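Long-range contacts in Exo-beta-1,4-mannosidase (Rhizomucor miehei, PDB 4LYP), which probably removes beta-1,4-linked mannose from chain ends as an extracellular beta-mannosidase of glycoside hydrolase family 5, and also shows transglycosylation activity: residues S101-D106 with G160-W165; M147-F152 with D207-V212; Y355-P360 with R397-P402; G339-A344 with H418-V423. All coordinates share one frame; numbering follows the deposited sequence.

Contact 1: S101-D106 with G160-W165; sequences SSEGPD and GQYVAW
Glu103 and Gln161 bring the two backbones closest, with CA atoms 6.9 Å apart, where the irregular loop after strand 95-99 of the TIM barrel runs beside helix 158-167. The loop presents one side to the helix through Glu103, Gly104 and Pro105, and the peptide bond before Pro105 is cis. The helix answers with Gln161, Tyr162 and Trp165 from neighbouring turns. Gln161 is the tight spot: its CG stands anti to the backbone N (chi1 180°) and the chain bends at chi2, which lays the amide between the loop and the indole of Trp165. Gly104 O presses on the amide carbon, 2.9 Å from Gln161 CD, as a polar packing contact and not a hydrogen bond. The amide itself is tied down by Arg111 at OE1 and by Gln170 at NE2. NE2 also lies over one face of the Trp165 ring, off toward its rim, while Pro105 CD packs 3.6 Å from the same NE2. Glu103 lies against both aromatic rings. Its CB and CG lean on the Trp165 six-membered ring, with CB 3.6 Å from CH2, and its side chain crosses Tyr162 at about a right angle, the carboxylate plane turned 44° from the ring. One carboxylate oxygen, OE1, takes the backbone N-H of Gly158; the other, OE2, accepts from a water at 2.8 Å, which in turn accepts from Tyr162 OH at 2.8 Å.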
loop_
_atom_site.group_PDB
_atom_site.type_symbol
_atom_site.label_atom_id
_atom_site.label_comp_id
_atom_site.label_asym_id
_atom_site.label_seq_id
_atom_site.Cartn_x
_atom_site.Cartn_y
_atom_site.Cartn_z
ATOM N N SER A 101 8.331 5.837 -3.761
ATOM C CA SER A 101 9.085 5.614 -4.980
ATOM C C SER A 101 8.139 5.956 -6.133
ATOM O O SER A 101 6.923 5.862 -5.988
ATOM C CB SER A 101 9.542 4.156 -5.101
ATOM O OG SER A 101 8.467 3.274 -5.377
ATOM N N SER A 102 8.757 6.310 -7.265
ATOM C CA SER A 102 8.066 6.281 -8.575
ATOM C C SER A 102 9.131 6.591 -9.603
ATOM O O SER A 102 9.885 7.540 -9.458
ATOM C CB SER A 102 6.873 7.198 -8.669
ATOM O OG SER A 102 7.210 8.497 -8.420
ATOM N N GLU A 103 9.131 5.814 -10.672
ATOM C CA GLU A 103 10.173 5.871 -11.665
ATOM C C GLU A 103 9.645 6.449 -12.958
ATOM O O GLU A 103 8.527 6.129 -13.410
ATOM C CB GLU A 103 10.795 4.482 -11.882
ATOM C CG GLU A 103 11.583 3.990 -10.670
ATOM C CD GLU A 103 10.694 3.394 -9.561
ATOM O OE1 GLU A 103 9.767 2.649 -9.795
ATOM O OE2 GLU A 103 11.083 3.665 -8.374
ATOM N N GLY A 104 10.479 7.275 -13.620
ATOM C CA GLY A 104 10.214 7.730 -14.989
ATOM C C GLY A 104 10.722 6.707 -16.007
ATOM O O GLY A 104 10.981 5.541 -15.644
ATOM N N PRO A 105 10.885 7.073 -17.267
ATOM C CA PRO A 105 10.674 8.456 -17.796
ATOM C C PRO A 105 9.200 8.893 -17.778
ATOM O O PRO A 105 8.278 8.049 -17.701
ATOM C CB PRO A 105 11.220 8.351 -19.221
ATOM C CG PRO A 105 11.111 6.963 -19.589
ATOM C CD PRO A 105 11.331 6.126 -18.346
ATOM N N ASP A 106 8.987 10.196 -17.905
ATOM C CA ASP A 106 7.675 10.790 -17.699
ATOM C C ASP A 106 6.819 10.838 -18.958
ATOM O O ASP A 106 5.783 11.507 -18.986
ATOM C CB ASP A 106 7.844 12.226 -17.138
ATOM C CG ASP A 106 8.403 12.209 -15.673
ATOM O OD1 ASP A 106 7.839 11.385 -14.900
ATOM O OD2 ASP A 106 9.294 12.967 -15.360
ATOM N N GLY A 160 9.551 -3.350 -13.611
ATOM C CA GLY A 160 9.668 -3.390 -15.057
ATOM C C GLY A 160 10.416 -2.208 -15.604
ATOM O O GLY A 160 11.144 -2.346 -16.588
ATOM N N GLN A 161 10.286 -1.046 -14.977
ATOM C CA GLN A 161 11.054 0.118 -15.387
ATOM C C GLN A 161 12.538 -0.092 -15.067
ATOM O O GLN A 161 13.381 0.270 -15.877
ATOM C CB GLN A 161 10.499 1.400 -14.765
ATOM C CG GLN A 161 11.300 2.614 -15.183
ATOM C CD GLN A 161 11.280 2.805 -16.687
ATOM O OE1 GLN A 161 10.208 2.884 -17.293
ATOM N NE2 GLN A 161 12.458 2.899 -17.337
ATOM N N TYR A 162 12.857 -0.610 -13.878
ATOM C CA TYR A 162 14.286 -0.893 -13.609
ATOM C C TYR A 162 14.839 -1.845 -14.658
ATOM O O TYR A 162 15.984 -1.661 -15.140
ATOM C CB TYR A 162 14.506 -1.441 -12.207
ATOM C CG TYR A 162 14.422 -0.458 -11.077
ATOM C CD1 TYR A 162 13.223 -0.148 -10.447
ATOM C CD2 TYR A 162 15.547 0.216 -10.616
ATOM C CE1 TYR A 162 13.150 0.714 -9.384
ATOM C CE2 TYR A 162 15.494 1.068 -9.535
ATOM C CZ TYR A 162 14.301 1.302 -8.884
ATOM O OH TYR A 162 14.321 2.068 -7.775
ATOM N N VAL A 163 14.089 -2.895 -15.024
ATOM C CA VAL A 163 14.517 -3.806 -16.064
ATOM C C VAL A 163 14.731 -3.071 -17.367
ATOM O O VAL A 163 15.742 -3.284 -18.056
ATOM C CB VAL A 163 13.543 -5.001 -16.198
ATOM C CG1 VAL A 163 13.872 -5.839 -17.445
ATOM C CG2 VAL A 163 13.557 -5.862 -14.928
ATOM N N ALA A 164 13.803 -2.176 -17.751
ATOM C CA ALA A 164 13.983 -1.390 -18.973
ATOM C C ALA A 164 15.245 -0.554 -18.898
ATOM O O ALA A 164 15.960 -0.385 -19.928
ATOM C CB ALA A 164 12.760 -0.494 -19.162
ATOM N N TRP A 165 15.509 0.090 -17.771
ATOM C CA TRP A 165 16.763 0.837 -17.634
ATOM C C TRP A 165 17.977 -0.026 -17.829
ATOM O O TRP A 165 18.907 0.389 -18.530
ATOM C CB TRP A 165 16.799 1.521 -16.312
ATOM C CG TRP A 165 15.982 2.799 -16.200
ATOM C CD1 TRP A 165 15.761 3.717 -17.169
ATOM C CD2 TRP A 165 15.364 3.321 -14.998
ATOM N NE1 TRP A 165 15.018 4.784 -16.680
ATOM C CE2 TRP A 165 14.772 4.584 -15.341
ATOM C CE3 TRP A 165 15.281 2.879 -13.672
ATOM C CZ2 TRP A 165 14.148 5.381 -14.394
ATOM C CZ3 TRP A 165 14.680 3.711 -12.745
ATOM C CH2 TRP A 165 14.100 4.952 -13.108
HETATM O O HOH W 1 11.809 1.740 -6.522
#

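Contact 2: M147-F152 with D207-V212; sequences MTLGNF and DHIYTV
Leu149 carries most of the apolar contact, splitting its two methyls between Ile209 and Val212 one helical turn apart. Its CD1 sits 4.1 Å from Ile209 CG1 and equally far from CG2, and the two side chains cross at about a right angle. Leu149 and Val212 slide past each other in opposite directions, CD2 4.1 Å from Val212 CB. Met147, two residues back on strand 144-148, adds its terminal methyl: bends at chi2 and chi3 (-75° and -82°) curl the chain so that CE comes 4.1 Å from Val212 CG1. Trp233 of the next strand packs on Met147, Leu149 and Val212 alike.

The polar part is a single imidazole. His208 turns the edge of its ring toward the Leu149 carbonyl, with CD2 3.5 Å from Leu149 O, close to the ring plane. Both ring nitrogens are engaged by other groups, ND1 with Tyr123 OH and NE2 with Ala100 O, which should fix the rotation of the ring and hold its CD2 edge against the strand end.

Buried helix-on-strand packing of this kind belongs to the beta-alpha-beta crossover of a TIM barrel, here with helix 197-213 lying in the connection from strand 144-148 to its parallel neighbour 230-234.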
loop_
_atom_site.group_PDB
_atom_site.type_symbol
_atom_site.label_atom_id
_atom_site.label_comp_id
_atom_site.label_asym_id
_atom_site.label_seq_id
_atom_site.Cartn_x
_atom_site.Cartn_y
_atom_site.Cartn_z
ATOM N N MET A 147 6.305 2.772 4.469
ATOM C CA MET A 147 6.980 3.441 3.336
ATOM C C MET A 147 7.320 2.399 2.260
ATOM O O MET A 147 8.317 1.691 2.395
ATOM C CB MET A 147 8.237 4.087 3.810
ATOM C CG MET A 147 8.023 5.269 4.796
ATOM S SD MET A 147 7.440 6.754 3.981
ATOM C CE MET A 147 9.026 7.375 3.399
ATOM N N THR A 148 6.483 2.286 1.246
ATOM C CA THR A 148 6.686 1.291 0.171
ATOM C C THR A 148 7.789 1.807 -0.759
ATOM O O THR A 148 7.664 2.897 -1.337
ATOM C CB THR A 148 5.413 1.006 -0.566
ATOM O OG1 THR A 148 4.382 0.651 0.405
ATOM C CG2 THR A 148 5.549 -0.122 -1.559
ATOM N N LEU A 149 8.900 1.061 -0.857
ATOM C CA LEU A 149 10.099 1.562 -1.558
ATOM C C LEU A 149 10.152 1.216 -3.029
ATOM O O LEU A 149 11.074 1.694 -3.739
ATOM C CB LEU A 149 11.332 1.048 -0.831
ATOM C CG LEU A 149 11.575 1.666 0.533
ATOM C CD1 LEU A 149 12.479 0.743 1.361
ATOM C CD2 LEU A 149 12.215 3.031 0.336
ATOM N N GLY A 150 9.232 0.389 -3.508
ATOM C CA GLY A 150 9.218 -0.017 -4.919
ATOM C C GLY A 150 7.935 -0.692 -5.230
ATOM O O GLY A 150 7.038 -0.737 -4.363
ATOM N N ASN A 151 7.852 -1.244 -6.427
ATOM C CA ASN A 151 6.551 -1.761 -6.895
ATOM C C ASN A 151 6.806 -2.796 -7.936
ATOM O O ASN A 151 7.546 -2.518 -8.896
ATOM C CB ASN A 151 5.727 -0.611 -7.472
ATOM C CG ASN A 151 4.275 -0.941 -7.755
ATOM O OD1 ASN A 151 3.774 -2.048 -7.489
ATOM N ND2 ASN A 151 3.580 0.066 -8.233
ATOM N N PHE A 152 6.267 -3.986 -7.813
ATOM C CA PHE A 152 6.354 -4.932 -8.918
ATOM C C PHE A 152 5.651 -4.328 -10.135
ATOM O O PHE A 152 6.110 -4.572 -11.280
ATOM C CB PHE A 152 5.756 -6.270 -8.518
ATOM C CG PHE A 152 5.981 -7.299 -9.585
ATOM C CD1 PHE A 152 7.198 -7.995 -9.634
ATOM C CD2 PHE A 152 5.035 -7.516 -10.614
ATOM C CE1 PHE A 152 7.461 -8.893 -10.642
ATOM C CE2 PHE A 152 5.308 -8.441 -11.643
ATOM C CZ PHE A 152 6.540 -9.121 -11.635
ATOM N N ASP A 207 20.284 2.076 -4.395
ATOM C CA ASP A 207 20.584 3.480 -4.412
ATOM C C ASP A 207 19.354 4.309 -4.056
ATOM O O ASP A 207 19.448 5.321 -3.323
ATOM C CB ASP A 207 21.089 3.939 -5.803
ATOM C CG ASP A 207 22.441 3.382 -6.167
ATOM O OD1 ASP A 207 23.201 2.934 -5.290
ATOM O OD2 ASP A 207 22.794 3.448 -7.373
ATOM N N HIS A 208 18.181 3.933 -4.583
ATOM C CA HIS A 208 16.958 4.638 -4.200
ATOM C C HIS A 208 16.627 4.467 -2.729
ATOM O O HIS A 208 16.257 5.429 -2.041
ATOM C CB HIS A 208 15.787 4.183 -5.090
ATOM C CG HIS A 208 14.515 4.822 -4.700
ATOM N ND1 HIS A 208 14.338 6.182 -4.806
ATOM C CD2 HIS A 208 13.365 4.297 -4.067
ATOM C CE1 HIS A 208 13.121 6.468 -4.319
ATOM N NE2 HIS A 208 12.516 5.327 -3.878
ATOM N N ILE A 209 16.745 3.200 -2.208
ATOM C CA ILE A 209 16.462 2.970 -0.820
ATOM C C ILE A 209 17.339 3.809 0.069
ATOM O O ILE A 209 16.849 4.471 1.025
ATOM C CB ILE A 209 16.616 1.461 -0.467
ATOM C CG1 ILE A 209 15.604 0.631 -1.256
ATOM C CG2 ILE A 209 16.526 1.242 1.008
ATOM C CD1 ILE A 209 15.849 -0.870 -1.138
ATOM N N TYR A 210 18.644 3.899 -0.240
ATOM C CA TYR A 210 19.547 4.716 0.551
ATOM C C TYR A 210 19.095 6.161 0.519
ATOM O O TYR A 210 19.116 6.848 1.563
ATOM C CB TYR A 210 20.980 4.584 -0.049
ATOM C CG TYR A 210 21.975 5.467 0.683
ATOM C CD1 TYR A 210 22.141 6.816 0.336
ATOM C CD2 TYR A 210 22.696 4.986 1.772
ATOM C CE1 TYR A 210 23.025 7.630 1.062
ATOM C CE2 TYR A 210 23.561 5.785 2.488
ATOM C CZ TYR A 210 23.669 7.097 2.154
ATOM O OH TYR A 210 24.569 7.844 2.890
ATOM N N THR A 211 18.698 6.642 -0.671
ATOM C CA THR A 211 18.369 8.058 -0.813
ATOM C C THR A 211 17.113 8.363 0.031
ATOM O O THR A 211 17.078 9.393 0.711
ATOM C CB THR A 211 18.101 8.371 -2.270
ATOM O OG1 THR A 211 19.290 8.166 -3.024
ATOM C CG2 THR A 211 17.685 9.833 -2.431
ATOM N N VAL A 212 16.108 7.492 0.041
ATOM C CA VAL A 212 14.918 7.754 0.867
ATOM C C VAL A 212 15.225 7.616 2.329
ATOM O O VAL A 212 14.822 8.481 3.149
ATOM C CB VAL A 212 13.733 6.865 0.439
ATOM C CG1 VAL A 212 12.504 7.189 1.243
ATOM C CG2 VAL A 212 13.440 7.038 -1.053
#

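Contact 3: Y355-P360 with R397-P402; sequences YLPSTP and RSTYPP
Ser398 reaches across to Tyr355 with the one hydrogen bond between these segments, OG to Tyr355 O at 2.8 Å. The hydroxyl comes nearly end-on to the carbonyl, at a C=O...OG angle of 159° and tilted 20° from its plane. Chi1 of 57° puts OG between the backbone N and the carbonyl carbon of Ser398, and from there it also touches the proline ring, 3.4 Å from Pro357 CD. Pro357 is the wedge of the contact. On one flank its CB and CG meet the aliphatic part of Arg397, with CG 4.0 Å from CD; on another its CD meets the methyl of Thr399, 3.8 Å from CG2. That methyl stands anti to the carbonyl carbon of Thr399, where it faces the loop and also brushes Leu356 CD2 at 4.2 Å. Leu356 gets there indirectly: its CB leaves the backbone away from the partner segment, but the branch at CG swings CD2 back, crossing Thr399 at about a right angle.

Arg397 bends at chi2, and its guanidinium continues past the proline to bond Gly394 O through NH1 and Ser425 OG through NH2. Its CB is covered in turn by the ring of Tyr400, which lies face-on 3.5 Å away with its centre over that atom. Both backbones turn sharply here: Leu356 to Thr359 and Arg397 to Tyr400 are each a type I beta turn. This is surface packing, turn against turn, between loops that follow two successive strands of the TIM barrel, 333-338 and 386-394.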
loop_
_atom_site.group_PDB
_atom_site.type_symbol
_atom_site.label_atom_id
_atom_site.label_comp_id
_atom_site.label_asym_id
_atom_site.label_seq_id
_atom_site.Cartn_x
_atom_site.Cartn_y
_atom_site.Cartn_z
ATOM N N TYR A 355 -18.223 2.954 -12.245
ATOM C CA TYR A 355 -17.187 3.853 -11.754
ATOM C C TYR A 355 -17.729 5.237 -11.358
ATOM O O TYR A 355 -16.950 6.053 -10.959
ATOM C CB TYR A 355 -16.061 4.000 -12.817
ATOM C CG TYR A 355 -15.508 2.647 -13.193
ATOM C CD1 TYR A 355 -14.708 1.932 -12.289
ATOM C CD2 TYR A 355 -15.774 2.071 -14.384
ATOM C CE1 TYR A 355 -14.241 0.659 -12.613
ATOM C CE2 TYR A 355 -15.316 0.801 -14.732
ATOM C CZ TYR A 355 -14.562 0.068 -13.829
ATOM O OH TYR A 355 -14.054 -1.177 -14.080
ATOM N N LEU A 356 -19.048 5.438 -11.481
ATOM C CA LEU A 356 -19.558 6.767 -11.082
ATOM C C LEU A 356 -19.589 6.885 -9.564
ATOM O O LEU A 356 -20.082 6.000 -8.856
ATOM C CB LEU A 356 -20.986 6.945 -11.618
ATOM C CG LEU A 356 -21.107 7.068 -13.168
ATOM C CD1 LEU A 356 -22.568 7.167 -13.501
ATOM C CD2 LEU A 356 -20.355 8.308 -13.646
ATOM N N PRO A 357 -19.156 8.029 -9.049
ATOM C CA PRO A 357 -19.276 8.209 -7.584
ATOM C C PRO A 357 -20.699 8.203 -7.048
ATOM O O PRO A 357 -20.935 7.824 -5.905
ATOM C CB PRO A 357 -18.632 9.616 -7.360
ATOM C CG PRO A 357 -17.643 9.731 -8.499
ATOM C CD PRO A 357 -18.314 9.084 -9.687
ATOM N N SER A 358 -21.692 8.558 -7.912
ATOM C CA SER A 358 -23.092 8.484 -7.485
ATOM C C SER A 358 -23.568 7.055 -7.343
ATOM O O SER A 358 -24.606 6.815 -6.721
ATOM C CB SER A 358 -23.941 9.226 -8.501
ATOM O OG SER A 358 -23.787 8.681 -9.776
ATOM N N THR A 359 -22.869 6.061 -7.889
ATOM C CA THR A 359 -23.317 4.659 -7.742
ATOM C C THR A 359 -23.140 4.239 -6.315
ATOM O O THR A 359 -22.099 4.470 -5.711
ATOM C CB THR A 359 -22.535 3.786 -8.734
ATOM O OG1 THR A 359 -22.927 4.235 -10.023
ATOM C CG2 THR A 359 -22.830 2.332 -8.529
ATOM N N PRO A 360 -24.158 3.577 -5.717
ATOM C CA PRO A 360 -24.008 3.130 -4.341
ATOM C C PRO A 360 -22.951 2.037 -4.150
ATOM O O PRO A 360 -22.508 1.409 -5.109
ATOM C CB PRO A 360 -25.386 2.535 -3.983
ATOM C CG PRO A 360 -26.317 3.136 -4.974
ATOM C CD PRO A 360 -25.523 3.309 -6.229
ATOM N N ARG A 397 -12.416 12.722 -7.518
ATOM C CA ARG A 397 -13.577 12.048 -8.046
ATOM C C ARG A 397 -13.248 11.573 -9.438
ATOM O O ARG A 397 -12.561 12.316 -10.219
ATOM C CB ARG A 397 -14.807 13.007 -8.147
ATOM C CG ARG A 397 -15.312 13.487 -6.784
ATOM C CD ARG A 397 -16.031 12.349 -6.000
ATOM N NE ARG A 397 -16.626 12.841 -4.737
ATOM C CZ ARG A 397 -15.947 13.076 -3.603
ATOM N NH1 ARG A 397 -14.654 12.889 -3.518
ATOM N NH2 ARG A 397 -16.587 13.390 -2.457
ATOM N N SER A 398 -13.768 10.436 -9.856
ATOM C CA SER A 398 -13.427 9.883 -11.163
ATOM C C SER A 398 -14.022 10.681 -12.302
ATOM O O SER A 398 -13.628 10.448 -13.470
ATOM C CB SER A 398 -13.890 8.460 -11.217
ATOM O OG SER A 398 -15.275 8.345 -10.960
ATOM N N THR A 399 -14.959 11.614 -12.019
ATOM C CA THR A 399 -15.577 12.422 -13.067
ATOM C C THR A 399 -14.775 13.709 -13.282
ATOM O O THR A 399 -15.142 14.468 -14.188
ATOM C CB THR A 399 -17.023 12.762 -12.614
ATOM O OG1 THR A 399 -16.947 13.396 -11.326
ATOM C CG2 THR A 399 -17.921 11.544 -12.611
ATOM N N TYR A 400 -13.738 13.984 -12.517
ATOM C CA TYR A 400 -13.004 15.251 -12.640
ATOM C C TYR A 400 -11.955 15.189 -13.747
ATOM O O TYR A 400 -11.434 14.094 -14.086
ATOM C CB TYR A 400 -12.306 15.544 -11.306
ATOM C CG TYR A 400 -13.220 15.937 -10.192
ATOM C CD1 TYR A 400 -12.669 16.033 -8.892
ATOM C CD2 TYR A 400 -14.592 16.235 -10.340
ATOM C CE1 TYR A 400 -13.477 16.429 -7.777
ATOM C CE2 TYR A 400 -15.386 16.604 -9.250
ATOM C CZ TYR A 400 -14.819 16.692 -8.003
ATOM O OH TYR A 400 -15.621 17.035 -6.926
ATOM N N PRO A 401 -11.639 16.309 -14.349
ATOM C CA PRO A 401 -10.667 16.285 -15.413
ATOM C C PRO A 401 -9.271 15.974 -14.915
ATOM O O PRO A 401 -8.874 16.327 -13.773
ATOM C CB PRO A 401 -10.739 17.705 -15.972
ATOM C CG PRO A 401 -11.290 18.532 -14.877
ATOM C CD PRO A 401 -12.128 17.667 -14.049
ATOM N N PRO A 402 -8.393 15.429 -15.772
ATOM C CA PRO A 402 -6.982 15.274 -15.393
ATOM C C PRO A 402 -6.296 16.612 -15.168
ATOM O O PRO A 402 -6.650 17.619 -15.851
ATOM C CB PRO A 402 -6.376 14.526 -16.616
ATOM C CG PRO A 402 -7.570 13.913 -17.357
ATOM C CD PRO A 402 -8.725 14.852 -17.089
#

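Contact 4: G339-A344 with H418-V423; sequences GMARDA and HGWYSV
Trp420 O accepts from a water that also binds Arg342 N, 2.8 Å from the oxygen, and Ala341 CA adds a weak CA-H...O contact, 3.5 Å away and nearly straight (166° at H). The loops after barrel strands 333-338 and 386-394 meet here through water bridges, beside a guanidine pocket. Another water donates to both Gly339 O and Tyr421 OH, and a further one, donating to Tyr421 O at 2.8 Å, accepts a longer bond from Met340 N. Arg342, bent at chi3, sends NH2 to a water at 2.9 Å that lies in the guanidinium plane beside the Gly419 and Ser422 carbonyls. Its other nitrogens are held by Thr359 O at NE and by a salt bridge from NH1 to Asp427.

Across the segments the rings are met at their edges. Tyr421 slots the edge of its ring against the Met340-Ala341 peptide, CD1 3.4 Å from Met340 C, while Ala341 CB touches the indole edge of Trp420, 3.8 Å from CD1. Within 418-423, Tyr421 CE2 lies over the middle of the Trp420 ring. Trp420 NE1 bonds Glu295, and Tyr421 OH bonds Asn296, a residue of that pocket. Away from these rings, Met340 packs on helices 308-329 and 362-380, and Val423 begins the short strand 423-424 that pairs in parallel with 386-394.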
loop_
_atom_site.group_PDB
_atom_site.type_symbol
_atom_site.label_atom_id
_atom_site.label_comp_id
_atom_site.label_asym_id
_atom_site.label_seq_id
_atom_site.Cartn_x
_atom_site.Cartn_y
_atom_site.Cartn_z
ATOM N N GLY A 339 -10.268 -4.478 -0.985
ATOM C CA GLY A 339 -11.246 -3.498 -1.487
ATOM C C GLY A 339 -12.273 -4.211 -2.346
ATOM O O GLY A 339 -12.225 -5.399 -2.625
ATOM N N MET A 340 -13.290 -3.414 -2.745
ATOM C CA MET A 340 -14.410 -3.912 -3.561
ATOM C C MET A 340 -14.963 -2.724 -4.355
ATOM O O MET A 340 -14.936 -1.585 -3.892
ATOM C CB MET A 340 -15.459 -4.577 -2.672
ATOM C CG MET A 340 -16.656 -5.077 -3.415
ATOM S SD MET A 340 -17.750 -6.145 -2.436
ATOM C CE MET A 340 -16.818 -7.693 -2.466
ATOM N N ALA A 341 -15.478 -3.084 -5.537
ATOM C CA ALA A 341 -16.082 -2.138 -6.473
ATOM C C ALA A 341 -17.427 -1.630 -5.940
ATOM O O ALA A 341 -18.025 -2.160 -4.994
ATOM C CB ALA A 341 -16.310 -2.851 -7.796
ATOM N N ARG A 342 -17.910 -0.592 -6.626
ATOM C CA ARG A 342 -19.276 -0.060 -6.394
ATOM C C ARG A 342 -20.271 -1.030 -6.979
ATOM O O ARG A 342 -19.932 -2.057 -7.571
ATOM C CB ARG A 342 -19.385 1.332 -6.976
ATOM C CG ARG A 342 -18.201 2.275 -6.606
ATOM C CD ARG A 342 -18.397 3.719 -7.005
ATOM N NE ARG A 342 -19.206 4.503 -6.048
ATOM C CZ ARG A 342 -18.694 5.088 -4.981
ATOM N NH1 ARG A 342 -19.519 5.878 -4.238
ATOM N NH2 ARG A 342 -17.425 4.919 -4.593
ATOM N N ASP A 343 -21.573 -0.701 -6.778
ATOM C CA ASP A 343 -22.669 -1.629 -7.115
ATOM C C ASP A 343 -23.003 -1.736 -8.615
ATOM O O ASP A 343 -24.112 -1.406 -9.070
ATOM C CB ASP A 343 -23.953 -1.212 -6.376
ATOM C CG ASP A 343 -23.972 -1.507 -4.882
ATOM O OD1 ASP A 343 -23.172 -2.381 -4.385
ATOM O OD2 ASP A 343 -24.858 -0.961 -4.200
ATOM N N ALA A 344 -22.036 -2.225 -9.410
ATOM C CA ALA A 344 -22.172 -2.392 -10.852
ATOM C C ALA A 344 -23.408 -3.194 -11.201
ATOM O O ALA A 344 -24.056 -2.954 -12.249
ATOM C CB ALA A 344 -20.934 -3.072 -11.437
ATOM N N HIS A 418 -10.340 4.976 -13.213
ATOM C CA HIS A 418 -10.555 5.910 -12.138
ATOM C C HIS A 418 -11.814 5.524 -11.422
ATOM O O HIS A 418 -12.867 5.340 -12.028
ATOM C CB HIS A 418 -10.683 7.362 -12.631
ATOM C CG HIS A 418 -9.563 7.824 -13.470
ATOM N ND1 HIS A 418 -8.228 7.511 -13.291
ATOM C CD2 HIS A 418 -9.613 8.703 -14.554
ATOM C CE1 HIS A 418 -7.495 8.154 -14.229
ATOM N NE2 HIS A 418 -8.353 8.853 -15.006
ATOM N N GLY A 419 -11.783 5.487 -10.073
ATOM C CA GLY A 419 -12.979 5.254 -9.297
ATOM C C GLY A 419 -13.347 3.820 -9.079
ATOM O O GLY A 419 -14.399 3.544 -8.480
ATOM N N TRP A 420 -12.511 2.852 -9.476
ATOM C CA TRP A 420 -12.830 1.450 -9.234
ATOM C C TRP A 420 -13.039 1.145 -7.736
ATOM O O TRP A 420 -14.108 0.629 -7.357
ATOM C CB TRP A 420 -11.736 0.571 -9.833
ATOM C CG TRP A 420 -11.970 -0.902 -9.858
ATOM C CD1 TRP A 420 -13.174 -1.590 -9.625
ATOM C CD2 TRP A 420 -10.996 -1.905 -10.150
ATOM N NE1 TRP A 420 -12.974 -2.943 -9.781
ATOM C CE2 TRP A 420 -11.656 -3.162 -10.098
ATOM C CE3 TRP A 420 -9.623 -1.886 -10.438
ATOM C CZ2 TRP A 420 -10.995 -4.379 -10.360
ATOM C CZ3 TRP A 420 -8.971 -3.104 -10.675
ATOM C CH2 TRP A 420 -9.628 -4.304 -10.636
ATOM N N TYR A 421 -12.035 1.459 -6.931
ATOM C CA TYR A 421 -12.022 1.016 -5.536
ATOM C C TYR A 421 -11.998 2.212 -4.571
ATOM O O TYR A 421 -12.177 2.001 -3.354
ATOM C CB TYR A 421 -10.767 0.147 -5.293
ATOM C CG TYR A 421 -10.833 -1.230 -5.942
ATOM C CD1 TYR A 421 -11.984 -1.980 -5.827
ATOM C CD2 TYR A 421 -9.742 -1.761 -6.589
ATOM C CE1 TYR A 421 -12.021 -3.307 -6.318
ATOM C CE2 TYR A 421 -9.750 -3.061 -7.045
ATOM C CZ TYR A 421 -10.889 -3.828 -6.877
ATOM O OH TYR A 421 -10.964 -5.180 -7.260
ATOM N N SER A 422 -11.813 3.453 -5.049
ATOM C CA SER A 422 -11.695 4.622 -4.126
ATOM C C SER A 422 -12.830 4.667 -3.181
ATOM O O SER A 422 -14.008 4.521 -3.518
ATOM C CB SER A 422 -11.713 5.883 -4.955
ATOM O OG SER A 422 -10.478 6.135 -5.623
ATOM N N VAL A 423 -12.474 5.044 -1.942
ATOM C CA VAL A 423 -13.458 5.481 -0.933
ATOM C C VAL A 423 -13.415 6.985 -0.926
ATOM O O VAL A 423 -12.419 7.605 -0.554
ATOM C CB VAL A 423 -13.059 4.957 0.467
ATOM C CG1 VAL A 423 -14.026 5.508 1.534
ATOM C CG2 VAL A 423 -13.092 3.424 0.545
HETATM O O HOH W 2 -12.345 -6.708 -5.320
HETATM O O HOH W 3 -12.074 -0.479 -1.963
HETATM O O HOH W 4 -15.661 1.000 -4.591
HETATM O O HOH W 5 -16.386 0.276 -8.931
HETATM O O HOH W 6 -15.169 3.474 -5.792
#

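In the fold
The four contacts form two pairs. Contacts 1 and 2 have centres about 12 Å apart and touch directly: Ser101 CB lies 3.2 Å from Leu149 O, and Tyr162 packs on His208. Contacts 3 and 4, centres about 10 Å apart, are probably hydrogen-bonded, Pro360 O to Asp343 N at 2.8 Å. Contacts 2 and 4 have centres about 28 Å apart, on opposite sides of the chain's centre. The guanidine pocket of Trp153, Glu238, Trp293, Asn296 and Glu416 is probably the active site, Glu238 closing an Asn-Glu pair after strand 230-234 as in other family 5 enzymes; Trp153 directly follows 147-152. The side chains of Trp420 and Tyr355 lie about 6 and 12 Å from a bound guanidine.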